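Local coordinates for large ribosomal subunit protein uL10 (Thermotoga maritima, PDB 1ZAV) that forms the base of the ribosomal stalk, binding large-subunit rRNA and L7/L12 dimers, and so helps the ribosome engage GTP-bound translation factors, at residues S16-K21 with V85-E90; V58-L63 with E77-P82; T39-R44 with Y101-D106. All blocks are in the same frame, centred on the assembly; numbering follows the deposited sequence. Where two conformers were deposited one is given.

All three contacts lie in the N-terminal globular part of uL10, before the long helix 138-176, which lies within the L7/L12-binding region. Contact 1 brings the end of helix 5-19 onto strand 83-88 of the antiparallel sheet. Contact 2, about 16 Å away between centres, ties the start of helix 60-69 to the loop that leads into the same strand; the two meet where Phe-19 packs on Leu-63 and Val-85 on Val-58. Contact 3 pairs helices 35-49 and 94-106 on the other face of the sheet, its centre about 19 and 21 Å from those of contacts 1 and 2. Along the chain, contacts 1 and 3 interleave and contact 2 falls within both, so distant segments close one compact domain.

Contact 1. Residues S16-K21 with V85-E90; sequences SEIFKK and VLYVTE
Ile-18 and Phe-19 close on Tyr-87 from two directions, and this is the more buried side of the contact. Ile-18 sends CG2 over one face of the tyrosine ring, offset toward its rim, in a CH-pi contact 4.2 Å from the ring centroid; the closest ring atom is Tyr-87 CE1, at 3.8 Å from CG2. CG2 is the branch anti to the backbone N, while CG1 (chi1 -73°) lies beside that nitrogen. The other branch, through CG1, brings Ile-18 CD1 to 3.9 Å from Tyr-87 OH. Phe-19 meets the same tyrosine at about a right angle, with Tyr-87 CD2 at the edge of the phenylalanine ring, 4.1 Å from Phe-19 CE1. Farther along that ring, CZ brushes Val-85 CG2. Phe-19 is also packed on Ile-25 of the adjoining strand and on Leu-63, Ala-66 and Leu-67 of helix 60-69, so it fills the wedge between two helices and the sheet.

Toward solvent the contact thins to a single tight spot. Lys-21, otherwise exposed, runs extended beyond CG and passes obliquely across Thr-89, its CE pressed to 3.5 Å from both Thr-89 CB and CG2, closer than usual for carbons. A water bridges the two backbones here, donating to Lys-21 O at 2.8 Å and only weakly, at 3.4 Å, to Thr-89 O.

No direct hydrogen bond crosses between these segments. The end of helix 5-19 is therefore held on strand 83-88 chiefly by hydrophobic and CH-pi packing, with hydration and aliphatic lysine contacts finishing the outer margin.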
# COMPACT_ATOMS: atom_id res chain seq x y z
N SER A 16 -12.73 22.54 26.73
CA SER A 16 -13.72 21.85 25.91
C SER A 16 -13.78 22.43 24.51
O SER A 16 -13.90 21.71 23.52
CB SER A 16 -15.11 21.93 26.55
OG SER A 16 -15.18 21.18 27.76
N GLU A 17 -13.72 23.76 24.42
CA GLU A 17 -13.75 24.43 23.14
C GLU A 17 -12.48 24.12 22.35
O GLU A 17 -12.53 23.98 21.14
CB GLU A 17 -13.92 25.94 23.33
CG GLU A 17 -15.27 26.30 23.96
CD GLU A 17 -15.42 27.78 24.27
OE1 GLU A 17 -14.57 28.32 25.01
OE2 GLU A 17 -16.38 28.40 23.77
N ILE A 18 -11.35 24.02 23.03
CA ILE A 18 -10.11 23.71 22.33
C ILE A 18 -10.22 22.31 21.73
O ILE A 18 -9.99 22.13 20.53
CB ILE A 18 -8.89 23.75 23.26
CG1 ILE A 18 -8.54 25.20 23.61
CG2 ILE A 18 -7.69 23.10 22.58
CD1 ILE A 18 -7.46 25.33 24.66
N PHE A 19 -10.60 21.34 22.55
CA PHE A 19 -10.74 19.96 22.07
C PHE A 19 -11.76 19.81 20.95
O PHE A 19 -11.76 18.81 20.24
CB PHE A 19 -11.11 19.01 23.22
CG PHE A 19 -10.02 18.85 24.26
CD1 PHE A 19 -8.70 19.18 23.98
CD2 PHE A 19 -10.32 18.33 25.52
CE1 PHE A 19 -7.70 19.02 24.94
CE2 PHE A 19 -9.33 18.16 26.48
CZ PHE A 19 -8.02 18.51 26.19
N LYS A 20 -12.64 20.80 20.79
CA LYS A 20 -13.63 20.74 19.73
C LYS A 20 -13.01 21.11 18.38
O LYS A 20 -13.62 20.87 17.34
CB LYS A 20 -14.80 21.69 20.01
CG LYS A 20 -15.79 21.19 21.06
CD LYS A 20 -17.04 22.06 21.08
CE LYS A 20 -17.76 22.02 19.73
NZ LYS A 20 -18.87 23.02 19.66
N LYS A 21 -11.82 21.68 18.39
CA LYS A 21 -11.20 22.07 17.13
C LYS A 21 -9.84 21.42 16.84
O LYS A 21 -9.25 21.67 15.79
CB LYS A 21 -11.04 23.59 17.06
CG LYS A 21 -9.86 24.15 17.83
CD LYS A 21 -9.45 25.51 17.25
CE LYS A 21 -8.13 26.00 17.83
NZ LYS A 21 -7.60 27.18 17.08
N VAL A 85 -1.09 16.33 28.13
CA VAL A 85 -1.81 16.24 26.88
C VAL A 85 -1.13 17.01 25.76
O VAL A 85 -0.78 18.18 25.91
CB VAL A 85 -3.28 16.72 27.07
CG1 VAL A 85 -3.33 18.21 27.36
CG2 VAL A 85 -4.09 16.40 25.87
N LEU A 86 -0.96 16.35 24.62
CA LEU A 86 -0.34 16.94 23.44
C LEU A 86 -1.44 17.14 22.42
O LEU A 86 -2.07 16.18 21.98
CB LEU A 86 0.72 15.99 22.89
CG LEU A 86 1.57 16.36 21.66
CD1 LEU A 86 2.59 15.25 21.41
CD2 LEU A 86 0.69 16.55 20.44
N TYR A 87 -1.71 18.39 22.04
CA TYR A 87 -2.75 18.62 21.05
C TYR A 87 -2.32 19.58 19.97
O TYR A 87 -1.44 20.42 20.18
CB TYR A 87 -4.05 19.07 21.73
CG TYR A 87 -3.96 20.34 22.54
CD1 TYR A 87 -3.94 21.58 21.93
CD2 TYR A 87 -3.92 20.29 23.93
CE1 TYR A 87 -3.91 22.75 22.68
CE2 TYR A 87 -3.88 21.45 24.69
CZ TYR A 87 -3.88 22.68 24.06
OH TYR A 87 -3.86 23.82 24.81
N VAL A 88 -2.93 19.43 18.80
CA VAL A 88 -2.65 20.26 17.64
C VAL A 88 -3.89 21.01 17.21
O VAL A 88 -4.96 20.42 17.03
CB VAL A 88 -2.14 19.40 16.46
CG1 VAL A 88 -1.98 20.27 15.21
CG2 VAL A 88 -0.80 18.75 16.82
N THR A 89 -3.75 22.33 17.04
CA THR A 89 -4.88 23.14 16.61
C THR A 89 -4.66 23.67 15.20
O THR A 89 -5.62 24.06 14.52
CB THR A 89 -5.11 24.33 17.59
OG1 THR A 89 -3.88 25.01 17.83
CG2 THR A 89 -5.67 23.83 18.91
N GLU A 90 -3.41 23.69 14.75
CA GLU A 90 -3.11 24.15 13.40
C GLU A 90 -1.92 23.40 12.82
O GLU A 90 -0.90 23.25 13.48
CB GLU A 90 -2.82 25.65 13.38
CG GLU A 90 -2.84 26.20 11.95
CD GLU A 90 -2.46 27.66 11.85
OE1 GLU A 90 -2.63 28.22 10.75
OE2 GLU A 90 -1.98 28.25 12.84
O HOH W 1 -9.00 23.84 14.08

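Contact 2. Residues V58-L63 with E77-P82; sequences VKNTLL and EFLKGP
The carboxamide of Asn-60 is the flat group that meets the opposing loop, and two backbone carbonyls crowd it. Leu-79 O stands above its plane, 3.1 Å from Asn-60 CG. Gly-81 O lies instead beyond the outer end of the amide, 2.9 Å from Asn-60 ND2 and about as far from OD1. Away from the interface, the Phe-78 ring has Glu-77 CG over the centre of one face and also meets the ring of Phe-27, which seats the loop against the sheet.

Asn-60 opens helix 60-69, and its chi1 of -65° puts CG on the loop side, anti to the carbonyl carbon and beside the backbone N. ND2 donates to Gly-81 O, but the N-H...O angle of 144° makes this bond weak. Asn-60 OD1 is only 2.8 Å from Leu-79 O, and with Gly-81 O also near, these approaches between acceptors are unfavourable as modelled; which end of the amide is oxygen and which nitrogen is therefore doubtful. The Thr-83 hydroxyl lies close by, hydrogen-bonded to Gly-81 O and only weakly to Asn-60 OD1.

One turn on, Leu-63 adds the apolar half. Its CD1 is squeezed to 3.5 Å from Leu-79 CD2, and its CB also rests on that methyl, at 3.9 Å. The two leucines are buried, and Leu-63 reaches on to Met-15 of helix 5-19.

The loop before strand 83-88 is thus joined to the first turn of helix 60-69 by two unlike means: the Asn-60 amide against the loop backbone, with its single weak bond from ND2 to Gly-81 O, and a tight apolar contact between leucines.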
# COMPACT_ATOMS: atom_id res chain seq x y z
N VAL A 58 -2.09 18.17 32.59
CA VAL A 58 -3.41 18.59 33.03
C VAL A 58 -4.10 17.55 33.92
O VAL A 58 -4.13 16.36 33.60
CB VAL A 58 -4.34 18.89 31.83
CG1 VAL A 58 -5.69 19.40 32.32
CG2 VAL A 58 -3.68 19.91 30.92
N LYS A 59 -4.64 18.03 35.04
CA LYS A 59 -5.34 17.17 35.98
C LYS A 59 -6.42 16.36 35.27
O LYS A 59 -7.14 16.87 34.41
CB LYS A 59 -5.97 18.04 37.07
CG LYS A 59 -6.81 19.18 36.52
CD LYS A 59 -7.61 19.88 37.61
CE LYS A 59 -8.60 18.92 38.26
NZ LYS A 59 -7.92 17.88 39.10
N ASN A 60 -6.53 15.09 35.64
CA ASN A 60 -7.51 14.18 35.06
C ASN A 60 -8.95 14.70 35.09
O ASN A 60 -9.64 14.69 34.07
CB ASN A 60 -7.45 12.83 35.77
CG ASN A 60 -6.13 12.12 35.55
OD1 ASN A 60 -5.74 11.86 34.42
ND2 ASN A 60 -5.44 11.82 36.64
N THR A 61 -9.40 15.13 36.26
CA THR A 61 -10.77 15.62 36.41
C THR A 61 -11.10 16.66 35.34
O THR A 61 -12.14 16.59 34.70
CB THR A 61 -10.99 16.21 37.82
OG1 THR A 61 -10.79 15.19 38.80
CG2 THR A 61 -12.42 16.75 37.95
N LEU A 62 -10.20 17.63 35.16
CA LEU A 62 -10.38 18.68 34.16
C LEU A 62 -10.46 18.09 32.75
O LEU A 62 -11.34 18.44 31.96
CB LEU A 62 -9.20 19.65 34.21
CG LEU A 62 -9.31 21.06 33.62
CD1 LEU A 62 -7.94 21.72 33.73
CD2 LEU A 62 -9.76 21.03 32.17
N LEU A 63 -9.53 17.19 32.43
CA LEU A 63 -9.51 16.54 31.12
C LEU A 63 -10.82 15.81 30.87
O LEU A 63 -11.42 15.93 29.80
CB LEU A 63 -8.36 15.54 31.04
CG LEU A 63 -6.96 16.13 30.85
CD1 LEU A 63 -5.95 15.01 30.70
CD2 LEU A 63 -6.95 17.03 29.63
N GLU A 77 -9.88 5.42 29.70
CA GLU A 77 -8.71 4.56 29.89
C GLU A 77 -7.40 5.32 29.73
O GLU A 77 -6.34 4.83 30.12
CB GLU A 77 -8.75 3.39 28.90
CG GLU A 77 -8.99 3.80 27.46
CD GLU A 77 -8.65 2.69 26.49
OE1 GLU A 77 -9.08 2.76 25.32
OE2 GLU A 77 -7.93 1.74 26.88
N PHE A 78 -7.47 6.51 29.15
CA PHE A 78 -6.29 7.35 28.93
C PHE A 78 -5.99 8.29 30.10
O PHE A 78 -4.93 8.91 30.13
CB PHE A 78 -6.47 8.20 27.67
CG PHE A 78 -6.57 7.41 26.39
CD1 PHE A 78 -7.50 7.77 25.41
CD2 PHE A 78 -5.73 6.33 26.15
CE1 PHE A 78 -7.58 7.06 24.21
CE2 PHE A 78 -5.80 5.62 24.94
CZ PHE A 78 -6.72 5.99 23.98
N LEU A 79 -6.92 8.40 31.05
CA LEU A 79 -6.75 9.33 32.16
C LEU A 79 -6.43 8.71 33.52
O LEU A 79 -6.76 9.29 34.56
CB LEU A 79 -8.01 10.20 32.29
CG LEU A 79 -8.45 10.91 31.01
CD1 LEU A 79 -9.73 11.68 31.29
CD2 LEU A 79 -7.35 11.83 30.51
N LYS A 80 -5.79 7.56 33.51
CA LYS A 80 -5.43 6.89 34.76
C LYS A 80 -4.10 7.42 35.28
O LYS A 80 -3.04 7.04 34.79
CB LYS A 80 -5.36 5.38 34.54
CG LYS A 80 -6.71 4.73 34.24
CD LYS A 80 -7.69 4.93 35.40
CE LYS A 80 -8.99 4.16 35.19
NZ LYS A 80 -9.80 4.65 34.04
N GLY A 81 -4.17 8.30 36.28
CA GLY A 81 -2.98 8.87 36.87
C GLY A 81 -2.63 10.20 36.24
O GLY A 81 -3.25 10.59 35.24
N PRO A 82 -1.65 10.94 36.79
CA PRO A 82 -1.27 12.24 36.21
C PRO A 82 -0.99 12.10 34.72
O PRO A 82 -0.18 11.27 34.30
CB PRO A 82 -0.02 12.62 37.02
CG PRO A 82 0.51 11.30 37.50
CD PRO A 82 -0.74 10.56 37.88

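Contact 3. Residues T39-R44 with Y101-D106; sequences TELRSR and YNFYKD
Phe-103 projects from helix 94-106 toward helix 35-49 and meets Leu-41 with one face of its ring and Glu-40 and Arg-44 with its edge. Its CG is anti to the backbone N (chi1 -180°), on the side of the neighbouring helix, which runs roughly antiparallel at an axis distance of 10.8 Å. Leu-41 CB sits over the ring centre in a CH-pi contact, 3.9 Å from the centroid, while Leu-41 CD1 reaches Phe-103 CG at 4.0 Å. At the edge, Glu-40 CG touches Phe-103 CE1 at 3.9 Å before the chain bends and carries the carboxylate away.

Arg-44 is turned quite differently. Its guanidinium stands 77° from the phenyl plane, so that Phe-103 CD1 lies over the middle of the guanidinium, 3.8 Å from Arg-44 CZ, and NH1 falls at the ring's edge. The same NH1 continues to Asp-106, forming a salt bridge to OD1 of 2.8 Å with an N-H...O angle of 151°. OD1 is approached on its anti side but well out of the carboxylate plane, although the exact placing of that carboxylate is less certain.

Leu-41 also touches Phe-55 of strand 53-58, which continues this core down to the sheet. A buried aromatic-aliphatic centre therefore joins the helices, and one salt bridge at the exposed margin, beside the C-terminal end of helix 94-106, probably adds electrostatic attraction partly screened by solvent.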
# COMPACT_ATOMS: atom_id res chain seq x y z
N THR A 39 10.81 21.90 28.59
CA THR A 39 11.23 23.02 27.75
C THR A 39 11.73 22.53 26.39
O THR A 39 11.37 23.08 25.35
CB THR A 39 12.32 23.87 28.45
OG1 THR A 39 11.77 24.47 29.62
CG2 THR A 39 12.83 24.97 27.53
N GLU A 40 12.55 21.48 26.39
CA GLU A 40 13.08 20.93 25.14
C GLU A 40 12.00 20.35 24.24
O GLU A 40 12.00 20.58 23.03
CB GLU A 40 14.15 19.87 25.44
CG GLU A 40 14.73 19.21 24.19
CD GLU A 40 15.43 20.20 23.27
OE1 GLU A 40 14.78 21.17 22.82
OE2 GLU A 40 16.64 20.01 23.01
N LEU A 41 11.07 19.58 24.80
CA LEU A 41 9.99 19.01 24.00
C LEU A 41 9.16 20.14 23.39
O LEU A 41 8.80 20.09 22.22
CB LEU A 41 9.10 18.10 24.85
CG LEU A 41 7.82 17.51 24.23
CD1 LEU A 41 8.11 16.72 22.94
CD2 LEU A 41 7.17 16.61 25.26
N ARG A 42 8.84 21.15 24.20
CA ARG A 42 8.04 22.26 23.71
C ARG A 42 8.75 23.02 22.61
O ARG A 42 8.12 23.51 21.68
CB ARG A 42 7.69 23.22 24.85
CG ARG A 42 6.56 22.70 25.72
CD ARG A 42 6.29 23.61 26.89
NE ARG A 42 5.11 23.16 27.64
CZ ARG A 42 4.78 23.60 28.84
NH1 ARG A 42 5.53 24.51 29.46
NH2 ARG A 42 3.67 23.14 29.43
N SER A 43 10.08 23.11 22.72
CA SER A 43 10.87 23.80 21.71
C SER A 43 10.85 23.01 20.40
O SER A 43 10.70 23.60 19.33
CB SER A 43 12.31 23.95 22.20
OG SER A 43 12.37 24.73 23.39
N ARG A 44 10.98 21.69 20.49
CA ARG A 44 10.95 20.85 19.29
C ARG A 44 9.59 20.96 18.62
O ARG A 44 9.49 20.97 17.39
CB ARG A 44 11.25 19.39 19.64
CG ARG A 44 12.69 19.12 20.13
CD ARG A 44 12.98 17.62 20.26
NE ARG A 44 14.20 17.34 21.03
CZ ARG A 44 14.68 16.12 21.26
NH1 ARG A 44 14.06 15.05 20.78
NH2 ARG A 44 15.77 15.96 21.99
N TYR A 101 7.34 11.02 20.14
CA TYR A 101 7.77 9.62 20.11
C TYR A 101 9.30 9.58 20.19
O TYR A 101 9.88 8.86 21.00
CB TYR A 101 7.31 8.95 18.81
CG TYR A 101 7.69 7.49 18.71
CD1 TYR A 101 6.98 6.51 19.40
CD2 TYR A 101 8.78 7.08 17.92
CE1 TYR A 101 7.33 5.15 19.31
CE2 TYR A 101 9.14 5.74 17.83
CZ TYR A 101 8.42 4.78 18.52
OH TYR A 101 8.77 3.45 18.43
N ASN A 102 9.96 10.38 19.35
CA ASN A 102 11.42 10.43 19.33
C ASN A 102 12.01 11.11 20.57
O ASN A 102 13.18 10.91 20.90
CB ASN A 102 11.90 11.13 18.06
CG ASN A 102 11.63 10.31 16.80
OD1 ASN A 102 11.55 10.85 15.70
ND2 ASN A 102 11.50 9.00 16.97
N PHE A 103 11.20 11.92 21.26
CA PHE A 103 11.68 12.60 22.45
C PHE A 103 11.78 11.58 23.58
O PHE A 103 12.79 11.52 24.29
CB PHE A 103 10.73 13.73 22.87
CG PHE A 103 11.17 14.47 24.10
CD1 PHE A 103 12.15 15.46 24.02
CD2 PHE A 103 10.61 14.18 25.34
CE1 PHE A 103 12.56 16.14 25.16
CE2 PHE A 103 11.02 14.85 26.48
CZ PHE A 103 12.00 15.84 26.39
N TYR A 104 10.73 10.78 23.74
CA TYR A 104 10.71 9.76 24.78
C TYR A 104 11.84 8.77 24.52
O TYR A 104 12.46 8.26 25.45
CB TYR A 104 9.36 9.02 24.79
CG TYR A 104 8.34 9.64 25.72
CD1 TYR A 104 7.97 10.98 25.58
CD2 TYR A 104 7.77 8.91 26.76
CE1 TYR A 104 7.06 11.58 26.47
CE2 TYR A 104 6.86 9.49 27.65
CZ TYR A 104 6.52 10.83 27.50
OH TYR A 104 5.64 11.41 28.39
N LYS A 105 12.11 8.51 23.24
CA LYS A 105 13.18 7.59 22.87
C LYS A 105 14.55 8.17 23.23
O LYS A 105 15.38 7.47 23.82
CB LYS A 105 13.13 7.30 21.37
CG LYS A 105 12.26 6.11 21.01
CD LYS A 105 12.19 5.89 19.50
CE LYS A 105 13.57 5.68 18.89
NZ LYS A 105 13.49 5.52 17.41
N ASP A 106 14.77 9.43 22.89
CA ASP A 106 16.03 10.10 23.20
C ASP A 106 16.27 10.10 24.71
O ASP A 106 17.41 10.04 25.17
CB ASP A 106 16.00 11.55 22.71
CG ASP A 106 15.85 11.66 21.21
OD1 ASP A 106 15.73 12.79 20.70
OD2 ASP A 106 15.86 10.61 20.53